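Local coordinates for alcohol dehydrogenase IV (Corynebacterium glutamicum, PDB 3IV7), which probably acts as an NAD-dependent maleylacetate reductase of the iron-containing alcohol dehydrogenase family, at residues 6-11 against 186-191; 16-21 against 149-154; 23-28 against 55-60. All coordinates share one frame; numbering follows the deposited sequence.

Contact 1: 6-11 against 186-191; sequences LAFNHD and NADPIN
Phe8 and Asp188 bring the two backbones together, their CA atoms 6.2 Å apart where strand 7-20 passes over the beginning of helix 189-211. Phe8 and His10, alternate residues of the strand, both direct their side chains toward the helix start. The polar link is His10 ND1 to Asp188 OD2, 2.7 Å long, with an N-H...O angle of 156°. The acceptor lies only 3° out of the imidazole plane, and the hydrogen bond reaches OD2 on its syn side, so the ring offers its edge to the carboxylate. Ile190 then lies over one face of that ring, its CD1 4.1 Å from the His10 ring centroid in a CH-pi contact, while Ile190 CG2 approaches His10 CE1. Asp188 OD1 accepts from Asn191 N at 2.8 Å and, weakly, from Ile190 N. Chi1 of Asp188 (69°) places CG between the backbone N and the carbonyl carbon; OD2 faces His10, and OD1 faces the amides at the helix N-terminus. Asn191 OD1 returns the bond by accepting from Asp188 N at 2.8 Å; Asn191 ND2 donates to Asn186 O and is hydrogen-bonded to Ser235 OG of helix 216-236. Pro189 carries much of the apolar contact: its CD lies over a face of the Phe8 ring, 4.2 Å from the centroid, and Leu6 CD1 touches Pro189 CG. Phe8 also meets the ring of Phe19 of the second subunit, and residues 8-11 pair antiparallel with a strand of that chain. The reciprocal bonds of Asp188 and Asn191 define a capping box at the N-terminus of helix 189-211, joined through a His-carboxylate hydrogen bond to a strand of the intersubunit sheet.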
loop_
_atom_site.group_PDB
_atom_site.type_symbol
_atom_site.label_atom_id
_atom_site.label_comp_id
_atom_site.label_asym_id
_atom_site.label_seq_id
_atom_site.Cartn_x
_atom_site.Cartn_y
_atom_site.Cartn_z
ATOM N N LEU A 6 18.815 -3.403 -5.370
ATOM C CA LEU A 6 17.382 -3.216 -5.406
ATOM C C LEU A 6 16.944 -2.124 -6.400
ATOM O O LEU A 6 17.405 -0.974 -6.344
ATOM C CB LEU A 6 16.857 -2.878 -4.011
ATOM C CG LEU A 6 15.336 -2.736 -3.877
ATOM C CD1 LEU A 6 14.625 -3.920 -4.523
ATOM C CD2 LEU A 6 14.951 -2.595 -2.393
ATOM N N ALA A 7 16.042 -2.488 -7.289
ATOM C CA ALA A 7 15.544 -1.571 -8.274
ATOM C C ALA A 7 14.119 -1.898 -8.585
ATOM O O ALA A 7 13.790 -3.056 -8.812
ATOM C CB ALA A 7 16.387 -1.653 -9.528
ATOM N N PHE A 8 13.258 -0.880 -8.579
ATOM C CA PHE A 8 11.870 -1.047 -8.932
ATOM C C PHE A 8 11.166 0.267 -9.265
ATOM O O PHE A 8 11.667 1.362 -8.987
ATOM C CB PHE A 8 11.091 -1.794 -7.824
ATOM C CG PHE A 8 11.019 -1.060 -6.504
ATOM C CD1 PHE A 8 11.970 -1.291 -5.506
ATOM C CD2 PHE A 8 9.953 -0.185 -6.225
ATOM C CE1 PHE A 8 11.885 -0.614 -4.272
ATOM C CE2 PHE A 8 9.892 0.517 -5.000
ATOM C CZ PHE A 8 10.821 0.283 -4.028
ATOM N N ASN A 9 10.043 0.132 -9.954
ATOM C CA ASN A 9 9.169 1.233 -10.310
ATOM C C ASN A 9 7.767 0.799 -9.865
ATOM O O ASN A 9 7.172 -0.136 -10.438
ATOM C CB ASN A 9 9.235 1.470 -11.825
ATOM C CG ASN A 9 8.500 2.751 -12.269
ATOM O OD1 ASN A 9 7.520 3.162 -11.658
ATOM N ND2 ASN A 9 8.967 3.354 -13.367
ATOM N N HIS A 10 7.256 1.425 -8.815
ATOM C CA HIS A 10 6.011 0.984 -8.215
ATOM C C HIS A 10 4.920 2.058 -8.306
ATOM O O HIS A 10 5.124 3.222 -7.920
ATOM C CB HIS A 10 6.239 0.588 -6.744
ATOM C CG HIS A 10 4.985 0.201 -6.029
ATOM N ND1 HIS A 10 4.546 -1.100 -5.959
ATOM C CD2 HIS A 10 4.031 0.953 -5.432
ATOM C CE1 HIS A 10 3.375 -1.134 -5.348
ATOM N NE2 HIS A 10 3.051 0.097 -5.004
ATOM N N ASP A 11 3.765 1.655 -8.793
ATOM C CA ASP A 11 2.599 2.529 -8.837
ATOM C C ASP A 11 1.655 2.165 -7.712
ATOM O O ASP A 11 1.059 1.086 -7.716
ATOM C CB ASP A 11 1.863 2.386 -10.151
ATOM C CG ASP A 11 2.667 2.907 -11.314
ATOM O OD1 ASP A 11 2.899 4.133 -11.386
ATOM O OD2 ASP A 11 3.070 2.095 -12.148
ATOM N N ASN A 186 6.167 -7.731 -12.666
ATOM C CA ASN A 186 6.593 -6.495 -11.981
ATOM C C ASN A 186 6.558 -6.652 -10.470
ATOM O O ASN A 186 6.198 -5.736 -9.757
ATOM C CB ASN A 186 5.732 -5.319 -12.417
ATOM C CG ASN A 186 5.726 -5.131 -13.940
ATOM O OD1 ASN A 186 4.703 -5.331 -14.596
ATOM N ND2 ASN A 186 6.873 -4.803 -14.497
ATOM N N ALA A 187 6.923 -7.840 -10.004
ATOM C CA ALA A 187 7.074 -8.094 -8.605
ATOM C C ALA A 187 8.022 -7.038 -8.036
ATOM O O ALA A 187 9.041 -6.701 -8.653
ATOM C CB ALA A 187 7.673 -9.538 -8.376
ATOM N N ASP A 188 7.698 -6.523 -6.860
ATOM C CA ASP A 188 8.615 -5.579 -6.151
ATOM C C ASP A 188 8.397 -5.775 -4.636
ATOM O O ASP A 188 7.551 -6.563 -4.255
ATOM C CB ASP A 188 8.393 -4.125 -6.626
ATOM C CG ASP A 188 7.030 -3.542 -6.192
ATOM O OD1 ASP A 188 6.606 -3.790 -5.028
ATOM O OD2 ASP A 188 6.417 -2.782 -7.012
ATOM N N PRO A 189 9.185 -5.088 -3.782
ATOM C CA PRO A 189 9.082 -5.373 -2.351
ATOM C C PRO A 189 7.779 -4.993 -1.708
ATOM O O PRO A 189 7.415 -5.588 -0.678
ATOM C CB PRO A 189 10.247 -4.552 -1.729
ATOM C CG PRO A 189 11.228 -4.399 -2.818
ATOM C CD PRO A 189 10.429 -4.345 -4.110
ATOM N N ILE A 190 7.073 -4.019 -2.293
ATOM C CA ILE A 190 5.810 -3.537 -1.747
ATOM C C ILE A 190 4.682 -4.488 -2.115
ATOM O O ILE A 190 3.948 -4.938 -1.236
ATOM C CB ILE A 190 5.492 -2.121 -2.226
ATOM C CG1 ILE A 190 6.580 -1.170 -1.729
ATOM C CG2 ILE A 190 4.067 -1.677 -1.701
ATOM C CD1 ILE A 190 6.689 0.116 -2.469
ATOM N N ASN A 191 4.511 -4.793 -3.413
ATOM C CA ASN A 191 3.485 -5.756 -3.764
ATOM C C ASN A 191 3.776 -7.150 -3.132
ATOM O O ASN A 191 2.853 -7.906 -2.846
ATOM C CB ASN A 191 3.183 -5.819 -5.274
ATOM C CG ASN A 191 4.408 -6.126 -6.138
ATOM O OD1 ASN A 191 5.124 -7.087 -5.898
ATOM N ND2 ASN A 191 4.560 -5.367 -7.241
#

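Contact 2: 16-21 against 149-154; sequences KVMFGY and PETVIY
Tyr154 CG stands anti to its carbonyl carbon (chi1 -77°) and Phe19 CG anti to its backbone N; these torsions place each CG, and the register of the parallel beta ladder puts both side chains on the same face. Strands 16-20 and 151-154 run at 14° to each other with axes 4.7 Å apart, neighbours in the parallel sheet of the N-terminal alpha/beta region. The register pairs Lys16 with Thr151, Val17 with Val152, Met18 with Ile153 and Phe19 with Tyr154. Five backbone hydrogen bonds support it, all close to straight: Lys16 N to Glu150 O, Val152 N to Lys16 O, Met18 N to Val152 O, Tyr154 N to Met18 O and Gly20 N to Tyr154 O. On the face bearing Val17, Val152, Phe19 and Tyr154, Phe19 CD2 presses on Tyr154 CB at 3.4 Å. The two ring planes are inclined at 52°, an oblique pairing. Val17 CG1 comes to the edge of the tyrosine ring, 3.6 Å from Tyr154 CD2, and Val152 CG1 lies over a face of the same ring. Tyr154 OH is hydrogen-bonded to Glu126, and helix 216-236 packs on this face through Tyr227 and Leu223. On the face with Lys16, Met18, Thr151 and Ile153, packed by helix 24-35, SE of selenomethionine Met18 lies 4.0 Å from Thr151 CG2, and Met18 touches Phe27 and Gln30. Thr151 OG1 is hydrogen-bonded to Glu31 OE2 and also to Arg35. Lys16 NZ instead forms a salt bridge with Asp11 of the second subunit, whose strand pairs antiparallel with residues 16-20. Past the Phe19-Tyr154 pair, a water donates to Gly20 O at 2.9 Å and, weakly, to Tyr154 O, the same oxygen that accepts from Gly20 N.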
loop_
_atom_site.group_PDB
_atom_site.type_symbol
_atom_site.label_atom_id
_atom_site.label_comp_id
_atom_site.label_asym_id
_atom_site.label_seq_id
_atom_site.Cartn_x
_atom_site.Cartn_y
_atom_site.Cartn_z
ATOM N N LYS A 16 -9.993 4.369 -1.765
ATOM C CA LYS A 16 -10.516 4.364 -0.419
ATOM C C LYS A 16 -11.185 3.014 -0.184
ATOM O O LYS A 16 -11.910 2.501 -1.057
ATOM C CB LYS A 16 -11.532 5.481 -0.214
ATOM C CG LYS A 16 -12.230 5.455 1.148
ATOM C CD LYS A 16 -13.361 6.546 1.253
ATOM C CE LYS A 16 -12.802 7.949 1.449
ATOM N NZ LYS A 16 -12.029 8.081 2.760
ATOM N N VAL A 17 -10.958 2.459 0.990
ATOM C CA VAL A 17 -11.553 1.216 1.397
ATOM C C VAL A 17 -12.242 1.424 2.700
ATOM O O VAL A 17 -11.636 1.936 3.667
ATOM C CB VAL A 17 -10.464 0.146 1.596
ATOM C CG1 VAL A 17 -11.102 -1.228 1.916
ATOM C CG2 VAL A 17 -9.603 0.074 0.375
HETATM N N MSE A 18 -13.534 1.135 2.737
HETATM C CA MSE A 18 -14.299 1.240 3.974
HETATM C C MSE A 18 -14.722 -0.175 4.350
HETATM O O MSE A 18 -15.257 -0.909 3.515
HETATM C CB MSE A 18 -15.505 2.125 3.770
HETATM C CG MSE A 18 -15.158 3.504 3.218
HETATM SE SE MSE A 18 -16.720 4.460 2.511
HETATM C CE MSE A 18 -17.185 5.447 4.053
ATOM N N PHE A 19 -14.492 -0.549 5.600
ATOM C CA PHE A 19 -14.617 -1.919 6.006
ATOM C C PHE A 19 -15.434 -1.999 7.262
ATOM O O PHE A 19 -15.173 -1.275 8.232
ATOM C CB PHE A 19 -13.206 -2.501 6.253
ATOM C CG PHE A 19 -13.150 -3.989 6.268
ATOM C CD1 PHE A 19 -13.644 -4.708 7.346
ATOM C CD2 PHE A 19 -12.623 -4.683 5.192
ATOM C CE1 PHE A 19 -13.605 -6.103 7.349
ATOM C CE2 PHE A 19 -12.592 -6.070 5.178
ATOM C CZ PHE A 19 -13.079 -6.784 6.252
ATOM N N GLY A 20 -16.408 -2.894 7.285
ATOM C CA GLY A 20 -17.163 -3.131 8.523
ATOM C C GLY A 20 -18.469 -3.900 8.369
ATOM O O GLY A 20 -19.355 -3.475 7.619
ATOM N N TYR A 21 -18.608 -4.981 9.151
ATOM C CA TYR A 21 -19.827 -5.816 9.153
ATOM C C TYR A 21 -21.034 -4.960 9.432
ATOM O O TYR A 21 -21.047 -4.195 10.365
ATOM C CB TYR A 21 -19.721 -6.948 10.204
ATOM C CG TYR A 21 -20.975 -7.838 10.333
ATOM C CD1 TYR A 21 -22.059 -7.438 11.087
ATOM C CD2 TYR A 21 -21.043 -9.079 9.705
ATOM C CE1 TYR A 21 -23.185 -8.254 11.211
ATOM C CE2 TYR A 21 -22.153 -9.887 9.831
ATOM C CZ TYR A 21 -23.219 -9.467 10.571
ATOM O OH TYR A 21 -24.326 -10.286 10.729
ATOM N N PRO A 149 -12.107 0.989 -9.153
ATOM C CA PRO A 149 -13.111 1.708 -8.367
ATOM C C PRO A 149 -12.445 2.692 -7.410
ATOM O O PRO A 149 -11.404 2.382 -6.815
ATOM C CB PRO A 149 -13.822 0.594 -7.603
ATOM C CG PRO A 149 -13.697 -0.615 -8.500
ATOM C CD PRO A 149 -12.400 -0.456 -9.251
ATOM N N GLU A 150 -13.000 3.867 -7.299
ATOM C CA GLU A 150 -12.450 4.875 -6.414
ATOM C C GLU A 150 -12.658 4.524 -4.958
ATOM O O GLU A 150 -11.868 4.904 -4.109
ATOM C CB GLU A 150 -13.068 6.214 -6.692
ATOM C CG GLU A 150 -12.618 6.809 -7.947
ATOM C CD GLU A 150 -13.122 8.218 -8.141
ATOM O OE1 GLU A 150 -13.789 8.763 -7.232
ATOM O OE2 GLU A 150 -12.868 8.763 -9.219
ATOM N N THR A 151 -13.748 3.845 -4.670
ATOM C CA THR A 151 -14.034 3.413 -3.320
ATOM C C THR A 151 -14.495 1.971 -3.290
ATOM O O THR A 151 -15.280 1.520 -4.166
ATOM C CB THR A 151 -15.116 4.285 -2.702
ATOM O OG1 THR A 151 -14.686 5.652 -2.714
ATOM C CG2 THR A 151 -15.434 3.831 -1.273
ATOM N N VAL A 152 -14.052 1.246 -2.264
ATOM C CA VAL A 152 -14.504 -0.104 -2.046
ATOM C C VAL A 152 -15.131 -0.207 -0.674
ATOM O O VAL A 152 -14.527 0.187 0.322
ATOM C CB VAL A 152 -13.340 -1.127 -2.165
ATOM C CG1 VAL A 152 -13.874 -2.577 -1.997
ATOM C CG2 VAL A 152 -12.623 -0.952 -3.504
ATOM N N ILE A 153 -16.362 -0.709 -0.631
ATOM C CA ILE A 153 -17.071 -0.964 0.651
ATOM C C ILE A 153 -17.134 -2.466 0.913
ATOM O O ILE A 153 -17.705 -3.224 0.123
ATOM C CB ILE A 153 -18.458 -0.355 0.640
ATOM C CG1 ILE A 153 -18.336 1.167 0.455
ATOM C CG2 ILE A 153 -19.262 -0.744 1.964
ATOM C CD1 ILE A 153 -19.699 1.898 0.146
ATOM N N TYR A 154 -16.445 -2.889 1.963
ATOM C CA TYR A 154 -16.395 -4.284 2.376
ATOM C C TYR A 154 -17.258 -4.523 3.602
ATOM O O TYR A 154 -16.946 -4.042 4.711
ATOM C CB TYR A 154 -14.949 -4.715 2.700
ATOM C CG TYR A 154 -14.090 -4.971 1.514
ATOM C CD1 TYR A 154 -14.454 -5.923 0.551
ATOM C CD2 TYR A 154 -12.859 -4.346 1.380
ATOM C CE1 TYR A 154 -13.672 -6.181 -0.498
ATOM C CE2 TYR A 154 -12.053 -4.613 0.308
ATOM C CZ TYR A 154 -12.446 -5.543 -0.619
ATOM O OH TYR A 154 -11.640 -5.820 -1.682
HETATM O O HOH W 1 -19.005 -2.102 5.041
#

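Contact 3: 23-28 against 55-60; sequences KSSAFL and VASEIE
A water oxygen gripped by Ser25, Val55 and Glu58 bridges the two backbones: it donates to Ser25 O at 2.7 Å and to Val55 O at 2.8 Å, while accepting from Glu58 N. Separately, Ser25 OG donates to Glu58 OE2 at 2.7 Å. The hydroxyl meets the carboxylate on the anti side of OE2, 15° out of its plane. Ser25 OG lies between the backbone N and the carbonyl carbon (chi1 74°), while the glutamate chain extends beyond CG to reach it. The backbones are close here: Ser25 CA makes a CA-H...O contact of 3.3 Å with Val55 O. The apolar side is carried by Leu28, whose CD2 meets Ile59 CD1 at 3.6 Å with the two side chains crossing at about a right angle. The same methyl also touches Val55 CG1 and Ala56 CB. Ser24 OG rests against Val55 CG2, though its hydrogen bond goes to Asp155. The loop contains a type I beta turn, Ala56 to Ile59, closed by Ile59 N to Ala56 O. The end of helix 49-55 and this turn thus pack against the first turn of helix 24-35 within the N-terminal alpha/beta region of the iron-containing alcohol dehydrogenase fold.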
loop_
_atom_site.group_PDB
_atom_site.type_symbol
_atom_site.label_atom_id
_atom_site.label_comp_id
_atom_site.label_asym_id
_atom_site.label_seq_id
_atom_site.Cartn_x
_atom_site.Cartn_y
_atom_site.Cartn_z
ATOM N N LYS A 23 -22.132 -2.349 7.960
ATOM C CA LYS A 23 -22.055 -0.908 7.721
ATOM C C LYS A 23 -22.224 -0.474 6.272
ATOM O O LYS A 23 -22.095 0.702 5.988
ATOM C CB LYS A 23 -20.725 -0.355 8.242
ATOM C CG LYS A 23 -20.473 -0.583 9.740
ATOM C CD LYS A 23 -21.434 0.263 10.617
ATOM N N SER A 24 -22.482 -1.402 5.334
ATOM C CA SER A 24 -22.456 -1.005 3.914
ATOM C C SER A 24 -23.410 0.113 3.596
ATOM O O SER A 24 -23.048 1.012 2.870
ATOM C CB SER A 24 -22.680 -2.187 2.929
ATOM O OG SER A 24 -23.838 -2.889 3.219
ATOM N N SER A 25 -24.629 0.064 4.121
ATOM C CA SER A 25 -25.650 1.092 3.766
ATOM C C SER A 25 -25.276 2.475 4.319
ATOM O O SER A 25 -25.522 3.473 3.671
ATOM C CB SER A 25 -27.052 0.689 4.241
ATOM O OG SER A 25 -27.202 0.821 5.658
ATOM N N ALA A 26 -24.654 2.502 5.501
ATOM C CA ALA A 26 -24.219 3.759 6.134
ATOM C C ALA A 26 -22.983 4.308 5.420
ATOM O O ALA A 26 -22.927 5.502 5.087
ATOM C CB ALA A 26 -23.952 3.538 7.624
ATOM N N PHE A 27 -22.042 3.419 5.070
ATOM C CA PHE A 27 -20.880 3.822 4.286
ATOM C C PHE A 27 -21.273 4.350 2.901
ATOM O O PHE A 27 -20.641 5.309 2.382
ATOM C CB PHE A 27 -19.898 2.670 4.076
ATOM C CG PHE A 27 -19.085 2.288 5.293
ATOM C CD1 PHE A 27 -18.629 3.230 6.189
ATOM C CD2 PHE A 27 -18.632 0.993 5.427
ATOM C CE1 PHE A 27 -17.839 2.843 7.265
ATOM C CE2 PHE A 27 -17.832 0.622 6.486
ATOM C CZ PHE A 27 -17.445 1.538 7.399
ATOM N N LEU A 28 -22.234 3.683 2.249
ATOM C CA LEU A 28 -22.664 4.112 0.903
ATOM C C LEU A 28 -23.259 5.484 0.989
ATOM O O LEU A 28 -22.971 6.340 0.151
ATOM C CB LEU A 28 -23.659 3.128 0.282
ATOM C CG LEU A 28 -24.126 3.439 -1.165
ATOM C CD1 LEU A 28 -22.928 3.683 -2.122
ATOM C CD2 LEU A 28 -25.005 2.329 -1.713
ATOM N N VAL A 55 -28.693 -2.563 0.470
ATOM C CA VAL A 55 -27.437 -1.820 0.575
ATOM C C VAL A 55 -27.610 -0.345 0.220
ATOM O O VAL A 55 -27.005 0.514 0.834
ATOM C CB VAL A 55 -26.367 -2.437 -0.315
ATOM C CG1 VAL A 55 -25.166 -1.506 -0.447
ATOM C CG2 VAL A 55 -25.974 -3.835 0.232
ATOM N N ALA A 56 -28.463 -0.058 -0.757
ATOM C CA ALA A 56 -28.709 1.321 -1.168
ATOM C C ALA A 56 -29.943 1.961 -0.477
ATOM O O ALA A 56 -30.448 2.972 -0.956
ATOM C CB ALA A 56 -28.869 1.381 -2.681
ATOM N N SER A 57 -30.414 1.371 0.637
ATOM C CA SER A 57 -31.631 1.836 1.305
ATOM C C SER A 57 -31.500 3.231 1.933
ATOM O O SER A 57 -32.500 3.861 2.238
ATOM C CB SER A 57 -32.078 0.841 2.384
ATOM O OG SER A 57 -31.082 0.723 3.385
ATOM N N GLU A 58 -30.282 3.701 2.136
ATOM C CA GLU A 58 -30.095 5.024 2.693
ATOM C C GLU A 58 -29.751 6.063 1.641
ATOM O O GLU A 58 -29.411 7.201 1.993
ATOM C CB GLU A 58 -29.021 5.013 3.775
ATOM C CG GLU A 58 -29.246 4.007 4.900
ATOM C CD GLU A 58 -28.354 4.272 6.085
ATOM O OE1 GLU A 58 -28.227 5.450 6.475
ATOM O OE2 GLU A 58 -27.759 3.312 6.617
ATOM N N ILE A 59 -29.841 5.701 0.354
ATOM C CA ILE A 59 -29.605 6.674 -0.720
ATOM C C ILE A 59 -30.697 6.670 -1.764
ATOM O O ILE A 59 -31.524 5.761 -1.815
ATOM C CB ILE A 59 -28.223 6.455 -1.439
ATOM C CG1 ILE A 59 -28.154 5.081 -2.147
ATOM C CG2 ILE A 59 -27.086 6.607 -0.458
ATOM C CD1 ILE A 59 -26.914 4.966 -3.176
ATOM N N GLU A 60 -30.690 7.702 -2.607
ATOM C CA GLU A 60 -31.595 7.782 -3.727
ATOM C C GLU A 60 -30.883 7.148 -4.910
ATOM O O GLU A 60 -29.725 7.444 -5.170
ATOM C CB GLU A 60 -31.929 9.245 -4.075
ATOM C CG GLU A 60 -32.337 10.158 -2.883
ATOM C CD GLU A 60 -33.731 9.886 -2.364
ATOM O OE1 GLU A 60 -34.202 8.734 -2.469
ATOM O OE2 GLU A 60 -34.354 10.831 -1.830
HETATM O O HOH W 2 -27.291 3.185 1.611
#

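Overall arrangement
Contacts 1 and 2 use opposite ends of strand 7-20, their centres 25 Å apart. Helix 24-35 follows that strand and carries contact 3, whose centre is 12 Å from that of contact 2 and 37 Å from that of contact 1. Contacts 2 and 3 touch: Met18 CE lies 3.4 Å from Phe27 CD1. Along the chain the contacts are nested, 23-28/55-60 within 16-21/149-154 and both within 6-11/186-191. Contact 2 joins two neighbouring strands of the N-terminal parallel sheet, contact 3 packs helix 24-35 against the loop after helix 49-55, and contact 1 ties the strand's beginning to the C-terminal helices. Both ends of strand 7-20 pair antiparallel with the second subunit, so the sheet crosses the interface.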